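Local coordinates for L-lysine 6-monooxygenase involved in desferrioxamine biosynthesis (Erwinia amylovora CFBP1430, PDB 5O8P), which is a cadaverine monooxygenase that probably N-hydroxylates its substrate with FAD and NADPH in the biosynthesis of the siderophore desferrioxamine, at residues I353-Q358 against I373-V379; R193-G199 against Y220-T226; L241-S245 against G390-P394. All coordinates share one frame; numbering follows the deposited sequence.

Contact 1 of 3, residues I353-Q358 against I373-V379; sequences IQQRIQ and IDRHNQV
Gln358 lays its CG methylene over one face of the Arg375 guanidinium, 4.3 Å above the plane and displaced toward the rim, while the same CG meets Arg375 CG at 3.7 Å. Beyond CG the glutamine chain is extended, and its NE2 gives a hydrogen bond to Asp374 O (2.9 Å); the carbonyl oxygen lies in the amide plane, but NE2 stands well above the plane of that carbonyl. The backbone of the same residue bonds too, Gln358 N to Ile373 O at 2.7 Å. Arginine suits its place through length: extended from CG to NE, Arg375 reaches back so that NH1 donates to Gln355 O (2.9 Å), with an N-H...O angle of 144°. Asp374 shapes segment 373-379. Its chi1 of 66° folds the carboxylate back, where OD1 accepts from Gln378 N and Val379 N, and OD2 from His376 N, two residues on, which makes an Asx turn. The side chains of Ile357 and Ile373 lie side by side, pointing the same way, with CD1 to CD1 at 3.8 Å. Ile353, Gln378 and Val379 rest on Tyr135 of strand 134-141, to whose hydroxyl Arg356 NE is hydrogen-bonded, and segment 373-379 then runs into strand 379-381 of the mixed sheet.

Contact 2 of 3, residues R193-G199 against Y220-T226; sequences RSITVLG and YQLNWIT
This is a parallel strand pair, Ser194 to Leu198 matched residue for residue with Gln221 to Ile225, in a beta-alpha-beta unit inside a five-stranded parallel sheet of Rossmann type. Six backbone hydrogen bonds join the segments, from Gln221 N to Arg193 O at one end to Gly199 N to Ile225 O at the other. On the face bearing Ile195, Val197, Leu222 and Trp224, covered by helix 202-213, Ile195 CD1 sits over the centre of the Tyr220 ring, a CH-pi contact of 3.7 Å to the centroid. With CG anti to the backbone N (chi1 -166°), Trp224 swings NE1 to Gly199 O (2.7 Å); that oxygen lies in the indole plane and NE1 nearly on the C=O axis. Glycine suits position 199, where phi is 130° and a CB would jam against the preceding carbonyl. On the other face Asn223 ND2 donates to Gln221 OE1 (3.0 Å) and weakly to Thr196 OG1 (3.3 Å). Buried Asn223 and Thr196 are further satisfied by Asn298 of strand 297-300 and Thr333 of strand 327-333, and Gln221 NE2 by Asp296, while the indole N-H holds Gly199, which with Gly201 would begin a GxGxxA turn beside NADP(+)-binding Ser200.

Contact 3 of 3, residues L241-S245 against G390-P394; sequences LEMTS and GFVTP. With FAD (flavin-adenine dinucleotide), chain C.
Two type I beta turns meet here, Leu241 to Thr244 bringing Met243 and Thr244 against Phe391 and Val392 of the turn Gly390 to Thr393, which leads into the FAD-binding Pro394. The segments are joined by apolar contact and share no hydrogen bonds. Thr244 CG2 comes to 3.6 Å from both CE2 and CZ of Phe391, its side chain crossing the phenylalanine at about a right angle, and Met243 CB touches Phe391 CZ at 3.8 Å. Beside them Val392 CG1 reaches Thr244 CA at 3.6 Å; the same methyl lies above one face of the Phe391 ring, near its rim, so valine fills the angle between ring and opposing turn. A chi1 of 85° sets Phe391 CG between backbone N and carbonyl carbon, which carries CE1, CZ and CE2 to the other turn. The ring also touches Tyr271, an NADP(+)-binding residue.

Each turn is stiffened by a hydroxyl. Thr244 OG1 donates to Leu241 O at 3.0 Å, in the plane of that carbonyl, which also accepts Thr244 N. The second turn has the same device in Thr393 OG1, bonded to Gly390 O at 3.1 Å. Glycine suits position 390, the exit from helix 386-389, because phi there is positive (90°). On the far side Pro394 O accepts a weak hydrogen bond from the flavin ribityl O2' at 3.4 Å, and Leu396 N also bonds the cofactor.

Ser245 N-caps helix 246-253, its OG bonded to Trp248 N as well as to Glu242 O. From that helix Trp248 meets the Phe391 ring edge-to-face and Ile249 packs on Val392, so the contact joins the turn just before helix 246-253 to the loop between helices 386-389 and 399-410.

Contact 2 closes first along the chain; contact 3 then spans residues 241 to 394, with contact 1 nested inside its loop. Contacts 1 and 2 are the farthest apart, their centres 44 Å from each other on opposite sides of the chain's centre, while contact 3 has its centre 25 Å from that of contact 1 and 31 Å from that of contact 2. None touches another. Contact 2 belongs to the five-stranded parallel sheet near the NADP(+)-binding residues, whereas contact 1 borders the mixed sheet through strand 379-381. Beyond that strand the chain passes through helix 386-389 to contact 3, which lies by FAD through Pro394 and by NADP(+)-binding Tyr271 through Phe391.

Contact 1 of 3, residues I353-Q358 against I373-V379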
loop_
_atom_site.group_PDB
_atom_site.type_symbol
_atom_site.label_atom_id
_atom_site.label_comp_id
_atom_site.label_asym_id
_atom_site.label_seq_id
_atom_site.Cartn_x
_atom_site.Cartn_y
_atom_site.Cartn_z
ATOM N N ILE B 353 11.600 -50.308 9.503
ATOM C CA ILE B 353 12.492 -50.142 8.356
ATOM C C ILE B 353 13.742 -49.332 8.710
ATOM O O ILE B 353 14.320 -48.682 7.852
ATOM C CB ILE B 353 11.732 -49.552 7.134
ATOM C CG1 ILE B 353 11.110 -48.186 7.441
ATOM C CG2 ILE B 353 10.644 -50.510 6.684
ATOM C CD1 ILE B 353 10.555 -47.486 6.213
ATOM N N GLN B 354 14.190 -49.429 9.961
ATOM C CA GLN B 354 15.388 -48.704 10.421
ATOM C C GLN B 354 16.626 -49.088 9.617
ATOM O O GLN B 354 17.334 -48.221 9.122
ATOM C CB GLN B 354 15.657 -48.910 11.914
ATOM C CG GLN B 354 15.007 -47.836 12.779
ATOM C CD GLN B 354 15.061 -48.115 14.266
ATOM O OE1 GLN B 354 15.528 -49.166 14.730
ATOM N NE2 GLN B 354 14.571 -47.153 15.037
ATOM N N GLN B 355 16.869 -50.383 9.468
ATOM C CA GLN B 355 18.017 -50.865 8.708
ATOM C C GLN B 355 18.008 -50.423 7.214
ATOM O O GLN B 355 19.075 -50.304 6.616
ATOM C CB GLN B 355 18.228 -52.403 8.908
ATOM C CG GLN B 355 17.441 -53.391 8.020
ATOM C CD GLN B 355 15.938 -53.522 8.338
ATOM O OE1 GLN B 355 15.450 -53.043 9.371
ATOM N NE2 GLN B 355 15.200 -54.133 7.412
ATOM N N ARG B 356 16.839 -50.126 6.648
ATOM C CA ARG B 356 16.700 -49.696 5.237
ATOM C C ARG B 356 16.860 -48.181 5.003
ATOM O O ARG B 356 16.853 -47.728 3.845
ATOM C CB ARG B 356 15.316 -50.052 4.679
ATOM C CG ARG B 356 14.762 -51.428 4.940
ATOM C CD ARG B 356 14.965 -52.408 3.808
ATOM N NE ARG B 356 14.740 -51.876 2.454
ATOM C CZ ARG B 356 15.289 -52.403 1.356
ATOM N NH1 ARG B 356 16.081 -53.478 1.410
ATOM N NH2 ARG B 356 15.056 -51.853 0.179
ATOM N N ILE B 357 16.992 -47.408 6.085
ATOM C CA ILE B 357 17.017 -45.953 6.031
ATOM C C ILE B 357 18.452 -45.457 6.237
ATOM O O ILE B 357 19.172 -45.988 7.085
ATOM C CB ILE B 357 16.058 -45.376 7.095
ATOM C CG1 ILE B 357 14.621 -45.519 6.588
ATOM C CG2 ILE B 357 16.374 -43.921 7.416
ATOM C CD1 ILE B 357 13.549 -45.172 7.599
ATOM N N GLN B 358 18.850 -44.440 5.469
ATOM C CA GLN B 358 20.161 -43.812 5.637
ATOM C C GLN B 358 20.066 -42.788 6.758
ATOM O O GLN B 358 19.293 -41.836 6.653
ATOM C CB GLN B 358 20.618 -43.122 4.347
ATOM C CG GLN B 358 20.674 -44.033 3.142
ATOM C CD GLN B 358 21.417 -43.422 1.976
ATOM O OE1 GLN B 358 22.577 -43.066 2.102
ATOM N NE2 GLN B 358 20.757 -43.321 0.827
ATOM N N ILE B 373 14.991 -41.317 1.538
ATOM C CA ILE B 373 15.735 -41.645 2.776
ATOM C C ILE B 373 16.294 -43.073 2.796
ATOM O O ILE B 373 17.003 -43.450 3.733
ATOM C CB ILE B 373 14.943 -41.307 4.079
ATOM C CG1 ILE B 373 13.766 -42.264 4.297
ATOM C CG2 ILE B 373 14.497 -39.853 4.047
ATOM C CD1 ILE B 373 12.950 -41.979 5.548
ATOM N N ASP B 374 16.015 -43.847 1.757
ATOM C CA ASP B 374 16.553 -45.199 1.631
ATOM C C ASP B 374 17.706 -45.190 0.635
ATOM O O ASP B 374 18.085 -44.127 0.122
ATOM C CB ASP B 374 15.455 -46.172 1.185
ATOM C CG ASP B 374 14.963 -45.892 -0.218
ATOM O OD1 ASP B 374 14.558 -44.733 -0.458
ATOM O OD2 ASP B 374 14.973 -46.803 -1.089
ATOM N N ARG B 375 18.245 -46.377 0.369
ATOM C CA ARG B 375 19.377 -46.541 -0.531
ATOM C C ARG B 375 18.976 -46.904 -1.966
ATOM O O ARG B 375 19.853 -47.216 -2.775
ATOM C CB ARG B 375 20.324 -47.601 0.043
ATOM C CG ARG B 375 20.768 -47.323 1.470
ATOM C CD ARG B 375 21.709 -48.389 2.000
ATOM N NE ARG B 375 22.161 -48.059 3.355
ATOM C CZ ARG B 375 21.468 -48.256 4.483
ATOM N NH1 ARG B 375 20.252 -48.798 4.483
ATOM N NH2 ARG B 375 22.004 -47.897 5.645
ATOM N N HIS B 376 17.675 -46.865 -2.289
ATOM C CA HIS B 376 17.172 -47.296 -3.609
ATOM C C HIS B 376 16.037 -46.436 -4.213
ATOM O O HIS B 376 15.361 -46.886 -5.134
ATOM C CB HIS B 376 16.722 -48.770 -3.537
ATOM C CG HIS B 376 17.798 -49.721 -3.106
ATOM N ND1 HIS B 376 17.924 -50.165 -1.805
ATOM C CD2 HIS B 376 18.803 -50.304 -3.800
ATOM C CE1 HIS B 376 18.954 -50.983 -1.712
ATOM N NE2 HIS B 376 19.506 -51.083 -2.910
ATOM N N ASN B 377 15.851 -45.204 -3.736
ATOM C CA ASN B 377 14.804 -44.290 -4.250
ATOM C C ASN B 377 13.390 -44.863 -4.180
ATOM O O ASN B 377 12.644 -44.851 -5.163
ATOM C CB ASN B 377 15.131 -43.832 -5.676
ATOM C CG ASN B 377 16.518 -43.248 -5.780
ATOM O OD1 ASN B 377 16.981 -42.580 -4.864
ATOM N ND2 ASN B 377 17.192 -43.507 -6.890
ATOM N N GLN B 378 13.046 -45.346 -2.992
ATOM C CA GLN B 378 11.741 -45.946 -2.710
ATOM C C GLN B 378 10.972 -45.353 -1.510
ATOM O O GLN B 378 9.747 -45.344 -1.520
ATOM C CB GLN B 378 11.910 -47.447 -2.509
ATOM C CG GLN B 378 12.465 -48.183 -3.712
ATOM C CD GLN B 378 12.627 -49.658 -3.447
ATOM O OE1 GLN B 378 13.114 -50.069 -2.388
ATOM N NE2 GLN B 378 12.214 -50.468 -4.403
ATOM N N VAL B 379 11.675 -44.880 -0.487
ATOM C CA VAL B 379 11.049 -44.287 0.678
ATOM C C VAL B 379 11.354 -42.804 0.618
ATOM O O VAL B 379 12.511 -42.417 0.757
ATOM C CB VAL B 379 11.618 -44.879 1.978
ATOM C CG1 VAL B 379 10.894 -44.308 3.192
ATOM C CG2 VAL B 379 11.496 -46.376 1.954
#

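Contact 2 of 3, residues R193-G199 against Y220-T226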
loop_
_atom_site.group_PDB
_atom_site.type_symbol
_atom_site.label_atom_id
_atom_site.label_comp_id
_atom_site.label_asym_id
_atom_site.label_seq_id
_atom_site.Cartn_x
_atom_site.Cartn_y
_atom_site.Cartn_z
ATOM N N ARG B 193 -7.058 -13.467 34.911
ATOM C CA ARG B 193 -6.561 -12.126 35.229
ATOM C C ARG B 193 -5.366 -11.736 34.372
ATOM O O ARG B 193 -5.174 -10.556 34.106
ATOM C CB ARG B 193 -6.158 -12.011 36.704
ATOM C CG ARG B 193 -7.297 -11.700 37.656
ATOM C CD ARG B 193 -6.760 -11.431 39.061
ATOM N NE ARG B 193 -7.784 -11.588 40.096
ATOM C CZ ARG B 193 -8.279 -12.752 40.532
ATOM N NH1 ARG B 193 -7.868 -13.922 40.029
ATOM N NH2 ARG B 193 -9.211 -12.748 41.482
ATOM N N SER B 194 -4.548 -12.719 33.991
ATOM C CA SER B 194 -3.343 -12.489 33.190
ATOM C C SER B 194 -3.119 -13.636 32.211
ATOM O O SER B 194 -3.367 -14.794 32.544
ATOM C CB SER B 194 -2.116 -12.325 34.093
ATOM O OG SER B 194 -1.974 -13.428 34.969
ATOM N N ILE B 195 -2.668 -13.298 31.003
ATOM C CA ILE B 195 -2.332 -14.278 29.967
ATOM C C ILE B 195 -0.937 -13.950 29.474
ATOM O O ILE B 195 -0.597 -12.776 29.344
ATOM C CB ILE B 195 -3.301 -14.201 28.764
ATOM C CG1 ILE B 195 -4.755 -14.375 29.223
ATOM C CG2 ILE B 195 -2.925 -15.225 27.690
ATOM C CD1 ILE B 195 -5.774 -14.058 28.147
ATOM N N THR B 196 -0.140 -14.972 29.188
ATOM C CA THR B 196 1.204 -14.774 28.654
ATOM C C THR B 196 1.432 -15.657 27.440
ATOM O O THR B 196 1.426 -16.872 27.537
ATOM C CB THR B 196 2.277 -15.073 29.714
ATOM O OG1 THR B 196 2.132 -14.154 30.804
ATOM C CG2 THR B 196 3.696 -14.952 29.125
ATOM N N VAL B 197 1.644 -15.034 26.290
ATOM C CA VAL B 197 2.047 -15.763 25.104
ATOM C C VAL B 197 3.566 -15.930 25.120
ATOM O O VAL B 197 4.303 -14.960 25.196
ATOM C CB VAL B 197 1.592 -15.054 23.823
ATOM C CG1 VAL B 197 2.015 -15.851 22.603
ATOM C CG2 VAL B 197 0.081 -14.868 23.841
ATOM N N LEU B 198 4.016 -17.170 25.037
ATOM C CA LEU B 198 5.421 -17.503 25.086
ATOM C C LEU B 198 5.812 -18.070 23.711
ATOM O O LEU B 198 5.235 -19.049 23.263
ATOM C CB LEU B 198 5.632 -18.494 26.221
ATOM C CG LEU B 198 7.021 -18.501 26.846
ATOM C CD1 LEU B 198 6.926 -18.857 28.316
ATOM C CD2 LEU B 198 7.943 -19.466 26.109
ATOM N N GLY B 199 6.759 -17.422 23.025
ATOM C CA GLY B 199 7.163 -17.794 21.654
ATOM C C GLY B 199 7.181 -16.625 20.678
ATOM O O GLY B 199 6.511 -15.627 20.899
ATOM N N TYR B 220 -7.906 -8.733 31.322
ATOM C CA TYR B 220 -6.586 -9.363 31.480
ATOM C C TYR B 220 -5.369 -8.504 31.237
ATOM O O TYR B 220 -5.402 -7.545 30.468
ATOM C CB TYR B 220 -6.447 -10.697 30.714
ATOM C CG TYR B 220 -6.929 -10.708 29.285
ATOM C CD1 TYR B 220 -6.126 -10.234 28.248
ATOM C CD2 TYR B 220 -8.185 -11.222 28.967
ATOM C CE1 TYR B 220 -6.583 -10.250 26.940
ATOM C CE2 TYR B 220 -8.638 -11.247 27.665
ATOM C CZ TYR B 220 -7.842 -10.763 26.652
ATOM O OH TYR B 220 -8.326 -10.792 25.373
ATOM N N GLN B 221 -4.303 -8.862 31.947
ATOM C CA GLN B 221 -2.953 -8.482 31.582
ATOM C C GLN B 221 -2.562 -9.387 30.421
ATOM O O GLN B 221 -2.883 -10.586 30.425
ATOM C CB GLN B 221 -1.991 -8.675 32.758
ATOM C CG GLN B 221 -0.537 -8.380 32.424
ATOM C CD GLN B 221 0.355 -8.403 33.646
ATOM O OE1 GLN B 221 0.847 -9.449 34.049
ATOM N NE2 GLN B 221 0.582 -7.238 34.228
ATOM N N LEU B 222 -1.881 -8.817 29.431
ATOM C CA LEU B 222 -1.510 -9.556 28.239
ATOM C C LEU B 222 -0.016 -9.417 27.981
ATOM O O LEU B 222 0.465 -8.369 27.544
ATOM C CB LEU B 222 -2.330 -9.069 27.054
ATOM C CG LEU B 222 -2.122 -9.832 25.752
ATOM C CD1 LEU B 222 -2.417 -11.313 25.952
ATOM C CD2 LEU B 222 -2.993 -9.249 24.647
ATOM N N ASN B 223 0.712 -10.495 28.252
ATOM C CA ASN B 223 2.163 -10.497 28.147
ATOM C C ASN B 223 2.631 -11.295 26.945
ATOM O O ASN B 223 1.892 -12.127 26.419
ATOM C CB ASN B 223 2.757 -11.049 29.433
ATOM C CG ASN B 223 2.298 -10.269 30.650
ATOM O OD1 ASN B 223 2.180 -9.048 30.601
ATOM N ND2 ASN B 223 2.023 -10.964 31.729
ATOM N N TRP B 224 3.842 -10.992 26.486
ATOM C CA TRP B 224 4.475 -11.703 25.385
ATOM C C TRP B 224 5.952 -11.807 25.692
ATOM O O TRP B 224 6.634 -10.797 25.798
ATOM C CB TRP B 224 4.279 -10.944 24.081
ATOM C CG TRP B 224 4.578 -11.709 22.814
ATOM C CD1 TRP B 224 5.140 -12.950 22.697
ATOM C CD2 TRP B 224 4.372 -11.239 21.482
ATOM N NE1 TRP B 224 5.241 -13.300 21.384
ATOM C CE2 TRP B 224 4.789 -12.267 20.610
ATOM C CE3 TRP B 224 3.870 -10.052 20.940
ATOM C CZ2 TRP B 224 4.723 -12.149 19.216
ATOM C CZ3 TRP B 224 3.806 -9.921 19.555
ATOM C CH2 TRP B 224 4.226 -10.974 18.707
ATOM N N ILE B 225 6.444 -13.026 25.850
ATOM C CA ILE B 225 7.852 -13.258 26.151
ATOM C C ILE B 225 8.392 -14.126 25.044
ATOM O O ILE B 225 7.731 -15.056 24.644
ATOM C CB ILE B 225 8.013 -13.957 27.505
ATOM C CG1 ILE B 225 7.459 -13.048 28.610
ATOM C CG2 ILE B 225 9.479 -14.342 27.747
ATOM C CD1 ILE B 225 7.438 -13.679 29.988
ATOM N N THR B 226 9.585 -13.811 24.545
ATOM C CA THR B 226 10.217 -14.605 23.483
ATOM C C THR B 226 11.713 -14.767 23.716
ATOM O O THR B 226 12.352 -13.890 24.297
ATOM C CB THR B 226 9.964 -14.010 22.074
ATOM O OG1 THR B 226 10.736 -14.733 21.117
ATOM C CG2 THR B 226 10.349 -12.520 22.006
#

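Contact 3 of 3, residues L241-S245 against G390-P394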
loop_
_atom_site.group_PDB
_atom_site.type_symbol
_atom_site.label_atom_id
_atom_site.label_comp_id
_atom_site.label_asym_id
_atom_site.label_seq_id
_atom_site.Cartn_x
_atom_site.Cartn_y
_atom_site.Cartn_z
ATOM N N LEU B 241 12.984 -13.724 -1.688
ATOM C CA LEU B 241 12.052 -14.784 -2.127
ATOM C C LEU B 241 12.644 -15.719 -3.209
ATOM O O LEU B 241 12.262 -16.899 -3.279
ATOM C CB LEU B 241 10.715 -14.200 -2.604
ATOM C CG LEU B 241 9.879 -13.406 -1.592
ATOM C CD1 LEU B 241 8.553 -12.947 -2.207
ATOM C CD2 LEU B 241 9.646 -14.212 -0.304
ATOM N N GLU B 242 13.588 -15.212 -4.011
ATOM C CA GLU B 242 14.356 -16.057 -4.946
ATOM C C GLU B 242 15.169 -17.169 -4.288
ATOM O O GLU B 242 15.640 -18.059 -4.968
ATOM C CB GLU B 242 15.321 -15.223 -5.782
ATOM C CG GLU B 242 14.680 -14.258 -6.765
ATOM C CD GLU B 242 15.602 -13.928 -7.937
ATOM O OE1 GLU B 242 16.819 -13.646 -7.713
ATOM O OE2 GLU B 242 15.107 -14.014 -9.099
ATOM N N MET B 243 15.382 -17.095 -2.982
ATOM C CA MET B 243 16.021 -18.200 -2.265
ATOM C C MET B 243 15.087 -19.393 -2.104
ATOM O O MET B 243 15.572 -20.471 -1.797
ATOM C CB MET B 243 16.531 -17.754 -0.892
ATOM C CG MET B 243 17.621 -16.701 -0.931
ATOM S SD MET B 243 18.064 -16.059 0.697
ATOM C CE MET B 243 19.133 -17.355 1.301
ATOM N N THR B 244 13.767 -19.204 -2.257
ATOM C CA THR B 244 12.824 -20.333 -2.296
ATOM C C THR B 244 12.751 -20.749 -3.757
ATOM O O THR B 244 11.808 -20.435 -4.484
ATOM C CB THR B 244 11.410 -20.042 -1.715
ATOM O OG1 THR B 244 10.607 -19.389 -2.694
ATOM C CG2 THR B 244 11.478 -19.191 -0.465
ATOM N N SER B 245 13.778 -21.470 -4.173
ATOM C CA SER B 245 13.940 -21.824 -5.557
ATOM C C SER B 245 14.749 -23.105 -5.681
ATOM O O SER B 245 15.574 -23.411 -4.812
ATOM C CB SER B 245 14.670 -20.706 -6.283
ATOM O OG SER B 245 15.994 -20.579 -5.820
ATOM N N GLY B 390 16.897 -27.208 3.754
ATOM C CA GLY B 390 16.917 -25.817 4.197
ATOM C C GLY B 390 15.561 -25.258 4.560
ATOM O O GLY B 390 14.574 -25.985 4.624
ATOM N N PHE B 391 15.524 -23.936 4.752
ATOM C CA PHE B 391 14.324 -23.205 5.213
ATOM C C PHE B 391 13.058 -23.320 4.327
ATOM O O PHE B 391 11.982 -22.865 4.747
ATOM C CB PHE B 391 14.687 -21.724 5.374
ATOM C CG PHE B 391 14.592 -20.938 4.094
ATOM C CD1 PHE B 391 15.646 -20.896 3.182
ATOM C CD2 PHE B 391 13.400 -20.299 3.771
ATOM C CE1 PHE B 391 15.524 -20.187 2.003
ATOM C CE2 PHE B 391 13.266 -19.599 2.589
ATOM C CZ PHE B 391 14.331 -19.533 1.713
ATOM N N VAL B 392 13.177 -23.890 3.120
ATOM C CA VAL B 392 12.048 -23.916 2.169
ATOM C C VAL B 392 11.077 -25.076 2.378
ATOM O O VAL B 392 10.068 -25.166 1.667
ATOM C CB VAL B 392 12.519 -23.967 0.702
ATOM C CG1 VAL B 392 13.373 -22.750 0.377
ATOM C CG2 VAL B 392 13.256 -25.269 0.431
ATOM N N THR B 393 11.355 -25.938 3.365
ATOM C CA THR B 393 10.701 -27.239 3.523
ATOM C C THR B 393 9.207 -27.152 3.957
ATOM O O THR B 393 8.366 -27.775 3.313
ATOM C CB THR B 393 11.557 -28.139 4.471
ATOM O OG1 THR B 393 12.847 -28.406 3.896
ATOM C CG2 THR B 393 10.919 -29.436 4.775
ATOM N N PRO B 394 8.865 -26.362 5.010
ATOM C CA PRO B 394 7.443 -26.205 5.366
ATOM C C PRO B 394 6.598 -25.300 4.440
ATOM O O PRO B 394 5.405 -25.133 4.691
ATOM C CB PRO B 394 7.492 -25.594 6.784
ATOM C CG PRO B 394 8.928 -25.354 7.123
ATOM C CD PRO B 394 9.728 -25.540 5.880
HETATM P PA FAD C . -0.042 -32.197 8.546
HETATM O O1A FAD C . -1.297 -31.402 8.855
HETATM O O2A FAD C . 0.962 -32.451 9.645
HETATM O O5B FAD C . -0.565 -33.601 7.942
HETATM C C5B FAD C . -0.214 -34.860 8.505
HETATM C C4B FAD C . -1.361 -35.864 8.487
HETATM O O4B FAD C . -0.832 -37.189 8.648
HETATM C C3B FAD C . -2.343 -35.652 9.634
HETATM O O3B FAD C . -3.678 -35.689 9.111
HETATM C C2B FAD C . -2.035 -36.778 10.619
HETATM O O2B FAD C . -3.169 -37.234 11.364
HETATM C C1B FAD C . -1.528 -37.873 9.700
HETATM N N9A FAD C . -0.714 -38.943 10.340
HETATM C C8A FAD C . 0.358 -38.826 11.150
HETATM N N7A FAD C . 0.815 -40.056 11.515
HETATM C C5A FAD C . 0.026 -40.983 10.931
HETATM C C6A FAD C . -0.070 -42.468 10.886
HETATM N N6A FAD C . 0.806 -43.248 11.566
HETATM N N1A FAD C . -1.060 -43.024 10.139
HETATM C C2A FAD C . -1.948 -42.274 9.453
HETATM N N3A FAD C . -1.922 -40.927 9.458
HETATM C C4A FAD C . -0.980 -40.239 10.158
HETATM N N1 FAD C . 2.903 -22.826 5.580
HETATM C C2 FAD C . 2.697 -22.013 4.510
HETATM O O2 FAD C . 3.436 -22.157 3.510
HETATM N N3 FAD C . 1.726 -21.074 4.491
HETATM C C4 FAD C . 0.903 -20.879 5.538
HETATM O O4 FAD C . 0.019 -20.002 5.499
HETATM C C4X FAD C . 1.063 -21.726 6.747
HETATM N N5 FAD C . 0.268 -21.584 7.830
HETATM C C5X FAD C . 0.442 -22.371 8.917
HETATM C C6 FAD C . -0.406 -22.177 10.005
HETATM C C7 FAD C . -0.288 -22.950 11.159
HETATM C C7M FAD C . -1.217 -22.718 12.325
HETATM C C8 FAD C . 0.768 -24.002 11.221
HETATM C C8M FAD C . 0.916 -24.850 12.455
HETATM C C9 FAD C . 1.625 -24.202 10.138
HETATM C C9A FAD C . 1.517 -23.430 8.966
HETATM N N10 FAD C . 2.371 -23.601 7.824
HETATM C C10 FAD C . 2.151 -22.745 6.708
HETATM C "C1'" FAD C . 3.459 -24.614 7.745
HETATM C "C2'" FAD C . 3.004 -25.925 7.062
HETATM O "O2'" FAD C . 2.277 -25.636 5.850
HETATM C "C3'" FAD C . 2.154 -26.837 7.967
HETATM O "O3'" FAD C . 2.901 -27.225 9.131
HETATM C "C4'" FAD C . 1.658 -28.105 7.261
HETATM O "O4'" FAD C . 0.456 -28.563 7.891
HETATM C "C5'" FAD C . 2.683 -29.236 7.283
HETATM O "O5'" FAD C . 2.407 -30.136 6.208
HETATM P P FAD C . 2.067 -31.673 6.502
HETATM O O1P FAD C . 1.754 -32.343 5.179
HETATM O O2P FAD C . 3.228 -32.148 7.330
HETATM O O3P FAD C . 0.682 -31.411 7.317
#